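Local atomic coordinates of secreted in xylem 3 (Fusarium oxysporum, PDB entry 5OD4), a protein that is a fungal effector of a plant pathogen, also known as Avr2, that probably suppresses the immunity of its host and can itself be recognised there. Residues 114-118 / 119-123. Residues are numbered along the deposited sequence; the frame is centred on the assembly and turned at random.
Sequences DADAS and YTYYL
Y121 holds its CG beside the backbone N, chi1 -58°, which sends the ring back along its own strand toward the turn, where OH meets the backbone O of D116; separately, D116 has its CG anti to the backbone N, chi1 -172°, and carries its carboxylate across to Y119. D116 sits in the loop that links strand 109-114, at the edge of one antiparallel sheet of the beta-sandwich, to strand 119-127 in the other, on which Y121 lies, and it opens an Asx turn there. Y121 OH donates to the backbone O of D116 at 2.8 Å. That oxygen is met on a lone pair, in the carbonyl plane, and it lies at the edge of the tyrosine ring, in its plane. Through this bond the phenol of a buried side chain ties the loop to the strand. F21 and W113 also meet this ring, one from each sheet.

D116 OD1 is the acceptor of the turn. The backbone N of S118 reaches its anti side at 2.8 Å, closing the Asx turn, and in the conformer described here S118 OG also donates to it at 2.6 Å, from above the carboxylate plane and from the same face. The S118 N bond, to which OG adds in this conformer, should help hold the rotation of the carboxylate, whose plane stands nearly upright to the Y119 ring, at 80°. OD2, the other oxygen, lies at the edge of that ring, in its plane, 3.8 Å from Y119 CE1. S118 O sits over one face of the ring, and R83 makes a cation-pi contact with Y119. On the backbone side, a water bridges the turn to the strand's start, 2.9 Å from A117 O and 2.7 Å from Y119 O.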
loop_
_atom_site.group_PDB
_atom_site.type_symbol
_atom_site.label_atom_id
_atom_site.label_comp_id
_atom_site.label_asym_id
_atom_site.label_seq_id
_atom_site.Cartn_x
_atom_site.Cartn_y
_atom_site.Cartn_z
ATOM N N ASP A 114 -3.432 -11.561 -5.082
ATOM C CA ASP A 114 -3.047 -12.925 -4.691
ATOM C C ASP A 114 -1.595 -12.883 -4.195
ATOM O O ASP A 114 -0.696 -12.446 -4.894
ATOM C CB ASP A 114 -3.164 -13.875 -5.874
ATOM C CG ASP A 114 -4.587 -14.129 -6.308
ATOM O OD1 ASP A 114 -5.547 -13.919 -5.558
ATOM O OD2 ASP A 114 -4.744 -14.674 -7.426
ATOM N N ALA A 115 -1.367 -13.400 -2.997
ATOM C CA ALA A 115 -0.054 -13.283 -2.382
ATOM C C ALA A 115 0.997 -13.980 -3.220
ATOM O O ALA A 115 0.770 -15.096 -3.713
ATOM C CB ALA A 115 -0.100 -13.856 -0.987
ATOM N N ASP A 116 2.157 -13.346 -3.363
ATOM C CA ASP A 116 3.222 -13.836 -4.225
ATOM C C ASP A 116 4.563 -13.402 -3.657
ATOM O O ASP A 116 4.854 -12.205 -3.553
ATOM C CB ASP A 116 3.020 -13.365 -5.660
ATOM C CG ASP A 116 4.005 -14.014 -6.672
ATOM O OD1 ASP A 116 5.089 -14.422 -6.308
ATOM O OD2 ASP A 116 3.655 -14.107 -7.884
ATOM N N ALA A 117 5.376 -14.388 -3.300
ATOM C CA ALA A 117 6.681 -14.149 -2.697
ATOM C C ALA A 117 7.771 -13.744 -3.675
ATOM O O ALA A 117 8.870 -13.397 -3.261
ATOM C CB ALA A 117 7.146 -15.402 -1.955
ATOM N N SER A 118 7.477 -13.749 -4.969
ATOM C CA SER A 118 8.466 -13.522 -6.035
ATOM C C SER A 118 8.655 -12.060 -6.408
ATOM O O SER A 118 9.360 -11.791 -7.378
ATOM C CB SER A 118 8.124 -14.342 -7.289
ATOM O OG SER A 118 7.021 -13.846 -8.001
ATOM N N TYR A 119 8.017 -11.138 -5.688
ATOM C CA TYR A 119 8.214 -9.714 -5.887
ATOM C C TYR A 119 8.424 -9.050 -4.537
ATOM O O TYR A 119 7.913 -9.518 -3.524
ATOM C CB TYR A 119 6.976 -9.061 -6.523
ATOM C CG TYR A 119 6.635 -9.554 -7.869
ATOM C CD1 TYR A 119 5.837 -10.677 -8.034
ATOM C CD2 TYR A 119 7.063 -8.882 -9.004
ATOM C CE1 TYR A 119 5.489 -11.128 -9.297
ATOM C CE2 TYR A 119 6.687 -9.316 -10.283
ATOM C CZ TYR A 119 5.898 -10.436 -10.406
ATOM O OH TYR A 119 5.555 -10.863 -11.668
ATOM N N THR A 120 9.131 -7.931 -4.553
ATOM C CA THR A 120 9.131 -6.982 -3.448
ATOM C C THR A 120 8.144 -5.875 -3.800
ATOM O O THR A 120 8.072 -5.452 -4.963
ATOM C CB THR A 120 10.546 -6.367 -3.239
ATOM O OG1 THR A 120 11.511 -7.438 -3.095
ATOM C CG2 THR A 120 10.623 -5.477 -2.020
ATOM N N TYR A 121 7.405 -5.400 -2.805
ATOM C CA TYR A 121 6.339 -4.441 -3.015
ATOM C C TYR A 121 6.701 -3.102 -2.403
ATOM O O TYR A 121 7.262 -3.042 -1.308
ATOM C CB TYR A 121 5.019 -4.983 -2.388
ATOM C CG TYR A 121 4.655 -6.304 -2.981
ATOM C CD1 TYR A 121 4.045 -6.374 -4.213
ATOM C CD2 TYR A 121 4.978 -7.487 -2.361
ATOM C CE1 TYR A 121 3.744 -7.600 -4.799
ATOM C CE2 TYR A 121 4.706 -8.723 -2.928
ATOM C CZ TYR A 121 4.099 -8.763 -4.152
ATOM O OH TYR A 121 3.811 -9.962 -4.786
ATOM N N TYR A 122 6.357 -2.028 -3.117
ATOM C CA TYR A 122 6.707 -0.656 -2.718
ATOM C C TYR A 122 5.438 0.159 -2.667
ATOM O O TYR A 122 4.804 0.380 -3.705
ATOM C CB TYR A 122 7.709 -0.043 -3.719
ATOM C CG TYR A 122 9.026 -0.781 -3.729
ATOM C CD1 TYR A 122 9.191 -1.996 -4.425
ATOM C CD2 TYR A 122 10.092 -0.289 -3.016
ATOM C CE1 TYR A 122 10.394 -2.671 -4.424
ATOM C CE2 TYR A 122 11.326 -0.982 -2.975
ATOM C CZ TYR A 122 11.433 -2.170 -3.671
ATOM O OH TYR A 122 12.632 -2.854 -3.669
ATOM N N LEU A 123 5.067 0.613 -1.475
ATOM C CA LEU A 123 3.865 1.388 -1.245
ATOM C C LEU A 123 4.233 2.864 -1.095
ATOM O O LEU A 123 5.148 3.203 -0.342
ATOM C CB LEU A 123 3.206 0.913 0.061
ATOM C CG LEU A 123 2.048 1.718 0.615
ATOM C CD1 LEU A 123 0.861 1.692 -0.333
ATOM C CD2 LEU A 123 1.662 1.214 1.998
HETATM O O HOH W 1 8.785 -11.055 -1.473
#